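PDB 3CP3: uncharacterized protein from Corynebacterium diphtheriae NCTC 13129, which is of unknown function but, as a member of the pyridoxamine 5'-phosphate oxidase family, probably binds a flavin such as FMN. Local coordinates for residues L21-S26 / E88-V93; V48-Y51 / P56-Y59; T104-H109 / F126-V131; K116-L119 / K123-F126. All blocks are in the same frame, centred on the assembly; numbering follows the deposited sequence. Where two conformers were deposited one is given.

How the contacts relate
From the N terminus, helix 17-25 carries 21-26, and 61 residues separate it from 88-93 on strand 89-100; contact 1 thus closes a long loop made largely of strands. Within that loop, contact 2 pairs neighbouring strands 39-50 and 57-62 as a hairpin, and Leu21, Leu24 and Ser25 of contact 1 pack on its Leu49. Contact 3 follows in series, setting helix 104-110 against strand 125-139; its Glu106 and His109 reach Tyr59 and Asp50 of contact 2. Contact 4 closes a shorter loop ending on the same stretch, sharing Phe126. All four reach one curled antiparallel sheet, with contacts 1 and 3 on opposite sides of the chain's centre.

Contact 1. Residues L21-S26 / E88-V93; sequences LSRLSS and EGWSVV
Arg23 lies along one face of the Trp90 indole, the two side chains sliding past each other in opposite directions where helix 17-25 packs on strand 89-100. The sheet is antiparallel and curled, consistent with the FMN-binding split barrel of this family, and the axes of helix 21-25 and strand 89-93 cross at 98°. The aliphatic part of Arg23 does most of the covering: CD sits over the centre of the indole, and CB makes a CH-pi contact 3.8 Å from the centroid of the six-membered ring. Farther out the guanidinium stands steeply, 76° from the ring plane, and turns an edge to the indole, with Arg23 NH1 3.5 Å from Trp90 CG. Arg23 CZ lies 4.9 Å from the centroid of the Trp90 five-membered ring, over the face, in a cation-pi contact. NE is also held by a salt bridge to Asp19, one turn back, which steadies the head group. Beside them Leu24 crosses Val92 at about a right angle, its CD1 3.7 Å from Val92 CG1; Phe47 and Leu49 of strand 39-50 also pack on Leu24. Trp90 CH2 ends 3.4 Å from Arg23 O, which accepts from Ser26 N and, at 2.6 Å, from Ser26 OG.

Contact 2. Residues V48-Y51 / P56-Y59; sequences VLDY and PRVY
The Arg57 guanidinium meets Asp50 OD2 at its edge, while Tyr59 OH lies 3.2 Å above the middle of one face. The salt bridge runs from Arg57 NH2 to Asp50 OD2 at 3.3 Å, a longish bond that reaches the oxygen on its anti side and out of the carboxylate plane, the two flat groups being turned 35° apart. The Tyr59 ring also turns an edge to Asp50: Asp50 CB lies in the ring plane, and Asp50 OD2 is 3.6 Å from Tyr59 CE2. Asp50 CG stands anti to the backbone N (chi1 -176°), which lays the carboxylate alongside the arginine. OD2 also takes a hydrogen bond from His109 of helix 104-110, and Tyr59 OH bonds to Glu106 of the same helix. Beneath these groups strands 39-50 and 57-62 form an antiparallel beta hairpin. Val48 with Tyr59 and Asp50 with Arg57 are hydrogen-bonded pairs, Asp50 N reaching Arg57 O at 2.7 Å; between them Leu49 and Val58 form a non-hydrogen-bonded pair. On the face opposite Asp50, Arg57 and Tyr59, Leu49 CD1 touches Val58 CG2 at 4.2 Å and Pro56 CB at 4.3 Å, with Leu24 and Ser25 of helix 17-25 packing on Leu49.

Contact 3. Residues T104-H109 / F126-V131; sequences TEEARH and FVRIDV
Charge pairing comes first: Arg128 NE donates to Glu106 OE2 at 2.8 Å, a salt bridge with an N-H...O angle of 154° that uses the syn lone pair of the carboxylate oxygen. The side chains cross at about a right angle, and the carboxylate is turned 39° from the guanidinium plane. Glu106 reaches out from the helix fully extended, whereas the arginine bends twice, at chi2 and chi3, to bring NE round to it. At another corner of the same guanidinium, Arg128 NH1 bonds to Asp130 OD2 at 3.1 Å, nearly in the guanidinium plane. One arginine links two acids into a salt-bridge network and probably balances part of their charge. OE2 also has a hydrogen bond with Tyr59 OH and a long, weak ion pair with Arg57. The Glu106-Arg128 bridge ties helix 104-110 to strand 125-139, and the Tyr59 bond ties it to strand 57-62, in the antiparallel sheet of a probable FMN-binding split barrel. Nonpolar packing takes over where the two backbones come nearest, Ala107 CB touching Phe126 CD2 at 4.4 Å. Ala107 O approaches Phe126 CE2 at 3.5 Å, oblique to the ring. That ring also packs against Val101, Asp111 and Leu115.

Contact 4. Residues K116-L119 / K123-F126; sequences KPWL and KYNF
Arg61 of strand 57-62 makes a cation-pi contact with Trp118, whose indole touches Tyr124; the Arg61 side chain also touches Tyr124. Between the two aromatics the touch is small and nonpolar. Trp118 CZ3, at the outer rim of the indole's six-membered ring, comes to 3.6 Å from Tyr124 CB, and Trp118 CE3 follows at 4.0 Å from the same carbon. The tryptophan thus meets the tyrosine chiefly at CB, at the root of its ring. The side chains cross at a slant, with the six-membered ring of Trp118 turned 73° from the Tyr124 ring and the centroids 5.8 Å apart, an oblique pair, neither a stack nor edge-to-face. Tyr124 CG sits between its backbone N and carbonyl carbon (chi1 65°), and this swings the phenol ring toward Phe126, two residues on. There the rings do meet edge-to-face: the tyrosine turns its edge, Tyr124 CE1 lying 3.7 Å from Phe126 CE2. The backbones stay well apart, 9.3 Å between Trp118 CA and Tyr124 CA, in keeping with a contact near the surface that buries just 83 Å². It closes a short surface loop in an antiparallel sheet consistent with the split-barrel fold of the family. Trp118 belongs to the irregular loop after helix 104-110, and Tyr124 leads directly into strand 125-139, whose first residues bond through their backbones to Thr62 of strand 57-62 and to Val101, just past strand 89-100.

Contact 1. Residues L21-S26 / E88-V93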
loop_
_atom_site.group_PDB
_atom_site.type_symbol
_atom_site.label_atom_id
_atom_site.label_comp_id
_atom_site.label_asym_id
_atom_site.label_seq_id
_atom_site.Cartn_x
_atom_site.Cartn_y
_atom_site.Cartn_z
ATOM N N LEU A 21 14.679 7.410 -3.800
ATOM C CA LEU A 21 14.073 7.986 -5.042
ATOM C C LEU A 21 14.491 7.283 -6.333
ATOM O O LEU A 21 13.656 7.127 -7.243
ATOM C CB LEU A 21 14.350 9.475 -5.130
ATOM C CG LEU A 21 13.648 10.272 -4.022
ATOM C CD1 LEU A 21 14.170 11.705 -4.079
ATOM C CD2 LEU A 21 12.134 10.176 -4.151
ATOM N N SER A 22 15.759 6.856 -6.441
ATOM C CA SER A 22 16.119 6.037 -7.609
ATOM C C SER A 22 15.262 4.759 -7.655
ATOM O O SER A 22 14.718 4.335 -8.717
ATOM C CB SER A 22 17.585 5.655 -7.537
ATOM O OG SER A 22 18.401 6.816 -7.515
ATOM N N ARG A 23 15.120 4.101 -6.519
ATOM C CA ARG A 23 14.405 2.819 -6.535
ATOM C C ARG A 23 12.920 3.057 -6.831
ATOM O O ARG A 23 12.268 2.311 -7.594
ATOM C CB ARG A 23 14.525 2.116 -5.195
ATOM C CG ARG A 23 15.948 1.533 -4.893
ATOM C CD ARG A 23 15.908 0.808 -3.607
ATOM N NE ARG A 23 17.231 0.713 -2.970
ATOM C CZ ARG A 23 17.616 -0.303 -2.216
ATOM N NH1 ARG A 23 16.841 -1.373 -2.087
ATOM N NH2 ARG A 23 18.811 -0.256 -1.604
ATOM N N LEU A 24 12.374 4.098 -6.256
ATOM C CA LEU A 24 10.959 4.422 -6.569
ATOM C C LEU A 24 10.769 4.680 -8.083
ATOM O O LEU A 24 9.797 4.180 -8.696
ATOM C CB LEU A 24 10.538 5.639 -5.720
ATOM C CG LEU A 24 9.098 6.165 -5.900
ATOM C CD1 LEU A 24 8.406 6.393 -4.546
ATOM C CD2 LEU A 24 9.190 7.442 -6.649
ATOM N N SER A 25 11.713 5.439 -8.649
ATOM C CA SER A 25 11.831 5.765 -10.075
ATOM C C SER A 25 11.930 4.562 -11.026
ATOM O O SER A 25 11.618 4.689 -12.220
ATOM C CB SER A 25 13.088 6.614 -10.294
ATOM O OG SER A 25 14.203 5.774 -10.561
ATOM N N SER A 26 12.374 3.407 -10.506
ATOM C CA SER A 26 12.532 2.222 -11.306
ATOM C C SER A 26 11.210 1.458 -11.453
ATOM O O SER A 26 11.159 0.506 -12.176
ATOM C CB SER A 26 13.560 1.273 -10.707
ATOM O OG SER A 26 13.061 0.704 -9.505
ATOM N N GLU A 88 14.123 -11.274 1.534
ATOM C CA GLU A 88 14.414 -9.827 1.695
ATOM C C GLU A 88 13.467 -8.929 0.896
ATOM O O GLU A 88 12.710 -9.424 0.070
ATOM C CB GLU A 88 15.851 -9.550 1.250
ATOM C CG GLU A 88 16.058 -9.683 -0.270
ATOM C CD GLU A 88 17.508 -9.471 -0.677
ATOM O OE1 GLU A 88 18.377 -9.508 0.217
ATOM O OE2 GLU A 88 17.764 -9.260 -1.888
ATOM N N GLY A 89 13.506 -7.608 1.131
ATOM C CA GLY A 89 12.887 -6.645 0.195
ATOM C C GLY A 89 13.151 -5.169 0.537
ATOM O O GLY A 89 13.964 -4.868 1.403
ATOM N N TRP A 90 12.456 -4.265 -0.132
ATOM C CA TRP A 90 12.538 -2.808 0.145
ATOM C C TRP A 90 11.206 -2.149 -0.115
ATOM O O TRP A 90 10.356 -2.686 -0.876
ATOM C CB TRP A 90 13.618 -2.106 -0.721
ATOM C CG TRP A 90 13.403 -2.162 -2.206
ATOM C CD1 TRP A 90 13.888 -3.123 -3.073
ATOM C CD2 TRP A 90 12.661 -1.242 -3.028
ATOM N NE1 TRP A 90 13.505 -2.843 -4.339
ATOM C CE2 TRP A 90 12.746 -1.704 -4.355
ATOM C CE3 TRP A 90 11.949 -0.080 -2.771
ATOM C CZ2 TRP A 90 12.115 -1.056 -5.423
ATOM C CZ3 TRP A 90 11.322 0.583 -3.819
ATOM C CH2 TRP A 90 11.425 0.097 -5.147
ATOM N N SER A 91 10.997 -0.994 0.522
ATOM C CA SER A 91 9.846 -0.151 0.229
ATOM C C SER A 91 10.261 1.284 0.351
ATOM O O SER A 91 11.162 1.588 1.126
ATOM C CB SER A 91 8.711 -0.367 1.252
ATOM O OG SER A 91 9.195 -0.086 2.559
ATOM N N VAL A 92 9.583 2.162 -0.371
ATOM C CA VAL A 92 9.819 3.588 -0.275
ATOM C C VAL A 92 8.412 4.182 -0.047
ATOM O O VAL A 92 7.474 3.808 -0.784
ATOM C CB VAL A 92 10.436 4.144 -1.557
ATOM C CG1 VAL A 92 10.485 5.752 -1.524
ATOM C CG2 VAL A 92 11.904 3.553 -1.717
ATOM N N VAL A 93 8.298 5.032 0.972
ATOM C CA VAL A 93 7.040 5.742 1.302
ATOM C C VAL A 93 7.297 7.234 1.153
ATOM O O VAL A 93 8.219 7.828 1.817
ATOM C CB VAL A 93 6.594 5.410 2.724
ATOM C CG1 VAL A 93 5.300 6.274 3.194
ATOM C CG2 VAL A 93 6.345 3.957 2.863
#

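Contact 2. Residues V48-Y51 / P56-Y59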
loop_
_atom_site.group_PDB
_atom_site.type_symbol
_atom_site.label_atom_id
_atom_site.label_comp_id
_atom_site.label_asym_id
_atom_site.label_seq_id
_atom_site.Cartn_x
_atom_site.Cartn_y
_atom_site.Cartn_z
ATOM N N VAL A 48 4.739 8.619 -12.532
ATOM C CA VAL A 48 6.107 8.947 -12.880
ATOM C C VAL A 48 6.613 9.912 -11.815
ATOM O O VAL A 48 5.839 10.716 -11.275
ATOM C CB VAL A 48 6.232 9.588 -14.305
ATOM C CG1 VAL A 48 6.099 8.525 -15.399
ATOM C CG2 VAL A 48 5.194 10.756 -14.516
ATOM N N LEU A 49 7.906 9.809 -11.515
ATOM C CA LEU A 49 8.593 10.742 -10.645
ATOM C C LEU A 49 9.201 11.870 -11.481
ATOM O O LEU A 49 9.933 11.607 -12.434
ATOM C CB LEU A 49 9.734 10.004 -9.920
ATOM C CG LEU A 49 10.597 10.852 -8.989
ATOM C CD1 LEU A 49 9.737 11.289 -7.747
ATOM C CD2 LEU A 49 11.807 10.045 -8.531
ATOM N N ASP A 50 8.910 13.110 -11.111
ATOM C CA ASP A 50 9.399 14.305 -11.814
ATOM C C ASP A 50 10.339 15.075 -10.878
ATOM O O ASP A 50 9.995 15.354 -9.737
ATOM C CB ASP A 50 8.232 15.193 -12.263
ATOM C CG ASP A 50 8.689 16.397 -13.094
ATOM O OD1 ASP A 50 9.803 16.350 -13.659
ATOM O OD2 ASP A 50 7.929 17.385 -13.197
ATOM N N TYR A 51 11.497 15.464 -11.405
ATOM C CA TYR A 51 12.556 16.140 -10.635
ATOM C C TYR A 51 12.727 17.628 -10.881
ATOM O O TYR A 51 13.537 18.296 -10.227
ATOM C CB TYR A 51 13.890 15.480 -10.941
ATOM C CG TYR A 51 14.167 14.344 -10.023
ATOM C CD1 TYR A 51 14.147 14.541 -8.640
ATOM C CD2 TYR A 51 14.445 13.081 -10.518
ATOM C CE1 TYR A 51 14.396 13.516 -7.780
ATOM C CE2 TYR A 51 14.702 12.052 -9.669
ATOM C CZ TYR A 51 14.671 12.280 -8.292
ATOM O OH TYR A 51 14.913 11.268 -7.419
ATOM N N PRO A 56 10.953 16.961 -5.223
ATOM C CA PRO A 56 10.424 15.861 -6.042
ATOM C C PRO A 56 8.900 15.933 -6.155
ATOM O O PRO A 56 8.227 16.347 -5.213
ATOM C CB PRO A 56 10.855 14.601 -5.267
ATOM C CG PRO A 56 11.059 15.069 -3.853
ATOM C CD PRO A 56 11.629 16.460 -4.011
ATOM N N ARG A 57 8.378 15.550 -7.315
ATOM C CA ARG A 57 6.943 15.520 -7.565
ATOM C C ARG A 57 6.584 14.212 -8.226
ATOM O O ARG A 57 7.317 13.739 -9.082
ATOM C CB ARG A 57 6.550 16.688 -8.501
ATOM C CG ARG A 57 6.609 18.023 -7.771
ATOM C CD ARG A 57 5.930 19.147 -8.516
ATOM N NE ARG A 57 6.494 19.255 -9.842
ATOM C CZ ARG A 57 6.252 20.246 -10.693
ATOM N NH1 ARG A 57 5.458 21.269 -10.343
ATOM N NH2 ARG A 57 6.819 20.197 -11.902
ATOM N N VAL A 58 5.443 13.649 -7.859
ATOM C CA VAL A 58 4.886 12.474 -8.558
ATOM C C VAL A 58 3.649 12.864 -9.310
ATOM O O VAL A 58 2.780 13.553 -8.740
ATOM C CB VAL A 58 4.453 11.380 -7.529
ATOM C CG1 VAL A 58 3.746 10.181 -8.203
ATOM C CG2 VAL A 58 5.660 10.935 -6.750
ATOM N N TYR A 59 3.529 12.406 -10.556
ATOM C CA TYR A 59 2.273 12.555 -11.295
ATOM C C TYR A 59 1.644 11.212 -11.555
ATOM O O TYR A 59 2.342 10.236 -11.887
ATOM C CB TYR A 59 2.532 13.190 -12.667
ATOM C CG TYR A 59 2.907 14.632 -12.576
ATOM C CD1 TYR A 59 1.915 15.622 -12.477
ATOM C CD2 TYR A 59 4.237 15.025 -12.564
ATOM C CE1 TYR A 59 2.266 16.973 -12.390
ATOM C CE2 TYR A 59 4.580 16.396 -12.509
ATOM C CZ TYR A 59 3.594 17.343 -12.389
ATOM O OH TYR A 59 3.912 18.682 -12.334
#

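Contact 3. Residues T104-H109 / F126-V131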
loop_
_atom_site.group_PDB
_atom_site.type_symbol
_atom_site.label_atom_id
_atom_site.label_comp_id
_atom_site.label_asym_id
_atom_site.label_seq_id
_atom_site.Cartn_x
_atom_site.Cartn_y
_atom_site.Cartn_z
ATOM N N THR A 104 -2.528 24.752 -17.491
ATOM C CA THR A 104 -2.426 24.338 -18.900
ATOM C C THR A 104 -0.989 23.943 -19.248
ATOM O O THR A 104 -0.749 22.821 -19.753
ATOM C CB THR A 104 -3.011 25.451 -19.797
ATOM O OG1 THR A 104 -4.375 25.094 -20.115
ATOM C CG2 THR A 104 -2.203 25.673 -21.072
ATOM N N GLU A 105 -0.023 24.792 -18.885
ATOM C CA GLU A 105 1.411 24.416 -19.037
ATOM C C GLU A 105 1.848 23.180 -18.231
ATOM O O GLU A 105 2.700 22.429 -18.682
ATOM C CB GLU A 105 2.342 25.605 -18.754
ATOM C CG GLU A 105 3.871 25.291 -18.799
ATOM C CD GLU A 105 4.386 24.734 -20.153
ATOM O OE1 GLU A 105 4.946 23.593 -20.125
ATOM O OE2 GLU A 105 4.263 25.434 -21.228
ATOM N N GLU A 106 1.283 22.972 -17.055
ATOM C CA GLU A 106 1.731 21.831 -16.231
ATOM C C GLU A 106 1.149 20.453 -16.685
ATOM O O GLU A 106 1.896 19.468 -16.771
ATOM C CB GLU A 106 1.519 22.093 -14.734
ATOM C CG GLU A 106 2.047 20.937 -13.879
ATOM C CD GLU A 106 1.856 21.135 -12.392
ATOM O OE1 GLU A 106 1.667 22.308 -11.992
ATOM O OE2 GLU A 106 1.913 20.111 -11.632
ATOM N N ALA A 107 -0.163 20.354 -16.942
ATOM C CA ALA A 107 -0.739 19.215 -17.697
ATOM C C ALA A 107 0.058 18.771 -18.956
ATOM O O ALA A 107 0.282 17.562 -19.193
ATOM C CB ALA A 107 -2.175 19.513 -18.095
ATOM N N ARG A 108 0.449 19.754 -19.766
ATOM C CA ARG A 108 1.224 19.540 -20.980
ATOM C C ARG A 108 2.614 18.937 -20.693
ATOM O O ARG A 108 3.042 17.949 -21.303
ATOM C CB ARG A 108 1.333 20.875 -21.724
ATOM C CG ARG A 108 1.991 20.821 -23.064
ATOM C CD ARG A 108 1.814 22.160 -23.836
ATOM N NE ARG A 108 0.431 22.682 -23.847
ATOM C CZ ARG A 108 0.057 23.938 -23.512
ATOM N NH1 ARG A 108 0.954 24.862 -23.140
ATOM N NH2 ARG A 108 -1.229 24.287 -23.565
ATOM N N HIS A 109 3.300 19.553 -19.742
ATOM C CA HIS A 109 4.512 19.025 -19.135
ATOM C C HIS A 109 4.361 17.578 -18.552
ATOM O O HIS A 109 5.143 16.706 -18.874
ATOM C CB HIS A 109 5.002 20.001 -18.053
ATOM C CG HIS A 109 6.036 19.417 -17.155
ATOM N ND1 HIS A 109 7.291 19.066 -17.602
ATOM C CD2 HIS A 109 5.980 19.056 -15.849
ATOM C CE1 HIS A 109 7.970 18.532 -16.603
ATOM N NE2 HIS A 109 7.203 18.532 -15.530
ATOM N N PHE A 126 -4.524 14.692 -14.555
ATOM C CA PHE A 126 -3.294 14.376 -13.824
ATOM C C PHE A 126 -3.476 14.792 -12.368
ATOM O O PHE A 126 -4.175 15.780 -12.116
ATOM C CB PHE A 126 -2.163 15.176 -14.436
ATOM C CG PHE A 126 -1.731 14.653 -15.779
ATOM C CD1 PHE A 126 -0.964 13.499 -15.867
ATOM C CD2 PHE A 126 -2.114 15.284 -16.928
ATOM C CE1 PHE A 126 -0.562 13.027 -17.146
ATOM C CE2 PHE A 126 -1.725 14.816 -18.186
ATOM C CZ PHE A 126 -0.945 13.677 -18.261
ATOM N N VAL A 127 -2.872 14.080 -11.435
ATOM C CA VAL A 127 -2.811 14.520 -10.039
ATOM C C VAL A 127 -1.316 14.669 -9.802
ATOM O O VAL A 127 -0.552 13.849 -10.325
ATOM C CB VAL A 127 -3.439 13.451 -9.117
ATOM C CG1 VAL A 127 -3.318 13.828 -7.639
ATOM C CG2 VAL A 127 -4.906 13.245 -9.513
ATOM N N ARG A 128 -0.903 15.750 -9.134
ATOM C CA ARG A 128 0.474 15.988 -8.729
ATOM C C ARG A 128 0.586 15.771 -7.226
ATOM O O ARG A 128 -0.227 16.298 -6.474
ATOM C CB ARG A 128 0.872 17.449 -8.984
ATOM C CG ARG A 128 2.357 17.766 -8.708
ATOM C CD ARG A 128 2.532 19.209 -8.206
ATOM N NE ARG A 128 1.559 20.100 -8.826
ATOM C CZ ARG A 128 0.861 21.037 -8.198
ATOM N NH1 ARG A 128 0.995 21.263 -6.883
ATOM N NH2 ARG A 128 0.002 21.764 -8.903
ATOM N N ILE A 129 1.613 15.032 -6.804
ATOM C CA ILE A 129 1.956 14.935 -5.390
ATOM C C ILE A 129 3.191 15.768 -5.121
ATOM O O ILE A 129 4.235 15.488 -5.671
ATOM C CB ILE A 129 2.220 13.455 -4.872
ATOM C CG1 ILE A 129 1.049 12.527 -5.247
ATOM C CG2 ILE A 129 2.390 13.512 -3.314
ATOM C CD1 ILE A 129 1.288 10.982 -5.056
ATOM N N ASP A 130 3.067 16.760 -4.249
ATOM C CA ASP A 130 4.199 17.509 -3.770
ATOM C C ASP A 130 4.741 16.751 -2.563
ATOM O O ASP A 130 4.049 16.623 -1.562
ATOM C CB ASP A 130 3.754 18.894 -3.310
ATOM C CG ASP A 130 3.488 19.839 -4.470
ATOM O OD1 ASP A 130 4.083 19.706 -5.551
ATOM O OD2 ASP A 130 2.647 20.698 -4.304
ATOM N N VAL A 131 5.981 16.281 -2.669
ATOM C CA VAL A 131 6.595 15.405 -1.691
ATOM C C VAL A 131 7.230 16.183 -0.554
ATOM O O VAL A 131 8.047 17.087 -0.780
ATOM C CB VAL A 131 7.610 14.527 -2.400
ATOM C CG1 VAL A 131 8.360 13.594 -1.388
ATOM C CG2 VAL A 131 6.876 13.684 -3.433
#

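Contact 4. Residues K116-L119 / K123-F126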
loop_
_atom_site.group_PDB
_atom_site.type_symbol
_atom_site.label_atom_id
_atom_site.label_comp_id
_atom_site.label_asym_id
_atom_site.label_seq_id
_atom_site.Cartn_x
_atom_site.Cartn_y
_atom_site.Cartn_z
ATOM N N LYS A 116 1.887 5.528 -19.118
ATOM C CA LYS A 116 1.293 4.656 -20.132
ATOM C C LYS A 116 -0.007 5.247 -20.723
ATOM O O LYS A 116 -0.922 5.583 -19.984
ATOM C CB LYS A 116 1.034 3.258 -19.553
ATOM C CG LYS A 116 2.280 2.371 -19.435
ATOM C CD LYS A 116 2.826 2.371 -18.014
ATOM C CE LYS A 116 3.956 1.353 -17.847
ATOM N NZ LYS A 116 5.253 1.896 -18.324
ATOM N N PRO A 117 -0.097 5.366 -22.060
ATOM C CA PRO A 117 -1.362 5.868 -22.621
ATOM C C PRO A 117 -2.588 5.030 -22.212
ATOM O O PRO A 117 -2.519 3.799 -22.146
ATOM C CB PRO A 117 -1.137 5.765 -24.139
ATOM C CG PRO A 117 0.358 5.806 -24.305
ATOM C CD PRO A 117 0.895 5.070 -23.118
ATOM N N TRP A 118 -3.698 5.699 -21.943
ATOM C CA TRP A 118 -4.941 4.998 -21.670
ATOM C C TRP A 118 -5.732 4.750 -22.962
ATOM O O TRP A 118 -5.245 5.031 -24.066
ATOM C CB TRP A 118 -5.767 5.780 -20.647
ATOM C CG TRP A 118 -5.316 5.571 -19.226
ATOM C CD1 TRP A 118 -4.376 4.671 -18.773
ATOM C CD2 TRP A 118 -5.821 6.234 -18.063
ATOM N NE1 TRP A 118 -4.254 4.754 -17.406
ATOM C CE2 TRP A 118 -5.128 5.703 -16.942
ATOM C CE3 TRP A 118 -6.782 7.232 -17.855
ATOM C CZ2 TRP A 118 -5.370 6.137 -15.636
ATOM C CZ3 TRP A 118 -7.020 7.663 -16.554
ATOM C CH2 TRP A 118 -6.320 7.110 -15.461
ATOM N N LEU A 119 -6.929 4.185 -22.833
ATOM C CA LEU A 119 -7.862 4.169 -23.959
ATOM C C LEU A 119 -8.205 5.625 -24.309
ATOM O O LEU A 119 -8.588 6.404 -23.418
ATOM C CB LEU A 119 -9.136 3.372 -23.640
ATOM C CG LEU A 119 -9.324 1.891 -24.014
ATOM C CD1 LEU A 119 -10.820 1.577 -24.028
ATOM C CD2 LEU A 119 -8.694 1.497 -25.359
ATOM N N LYS A 123 -11.727 10.366 -20.602
ATOM C CA LYS A 123 -11.266 11.658 -20.092
ATOM C C LYS A 123 -10.590 11.402 -18.741
ATOM O O LYS A 123 -10.930 10.434 -18.039
ATOM C CB LYS A 123 -12.424 12.647 -19.925
ATOM C CG LYS A 123 -12.113 13.891 -19.054
ATOM C CD LYS A 123 -13.257 14.910 -19.078
ATOM C CE LYS A 123 -13.140 15.928 -17.924
ATOM N NZ LYS A 123 -14.172 17.006 -18.063
ATOM N N TYR A 124 -9.640 12.266 -18.382
ATOM C CA TYR A 124 -8.857 12.080 -17.166
ATOM C C TYR A 124 -8.255 13.393 -16.677
ATOM O O TYR A 124 -8.265 14.388 -17.399
ATOM C CB TYR A 124 -7.758 11.059 -17.434
ATOM C CG TYR A 124 -6.712 11.483 -18.436
ATOM C CD1 TYR A 124 -5.562 12.183 -18.025
ATOM C CD2 TYR A 124 -6.843 11.156 -19.787
ATOM C CE1 TYR A 124 -4.587 12.555 -18.948
ATOM C CE2 TYR A 124 -5.871 11.525 -20.710
ATOM C CZ TYR A 124 -4.746 12.210 -20.266
ATOM O OH TYR A 124 -3.797 12.576 -21.166
ATOM N N ASN A 125 -7.732 13.390 -15.453
ATOM C CA ASN A 125 -6.904 14.489 -14.992
ATOM C C ASN A 125 -5.590 13.911 -14.504
ATOM O O ASN A 125 -5.567 12.792 -13.997
ATOM C CB ASN A 125 -7.541 15.234 -13.812
ATOM C CG ASN A 125 -8.721 16.116 -14.178
ATOM O OD1 ASN A 125 -9.694 16.136 -13.418
ATOM N ND2 ASN A 125 -8.633 16.902 -15.271
ATOM N N PHE A 126 -4.524 14.692 -14.555
ATOM C CA PHE A 126 -3.294 14.376 -13.824
ATOM C C PHE A 126 -3.476 14.792 -12.368
ATOM O O PHE A 126 -4.175 15.780 -12.116
ATOM C CB PHE A 126 -2.163 15.176 -14.436
ATOM C CG PHE A 126 -1.731 14.653 -15.779
ATOM C CD1 PHE A 126 -0.964 13.499 -15.867
ATOM C CD2 PHE A 126 -2.114 15.284 -16.928
ATOM C CE1 PHE A 126 -0.562 13.027 -17.146
ATOM C CE2 PHE A 126 -1.725 14.816 -18.186
ATOM C CZ PHE A 126 -0.945 13.677 -18.261
#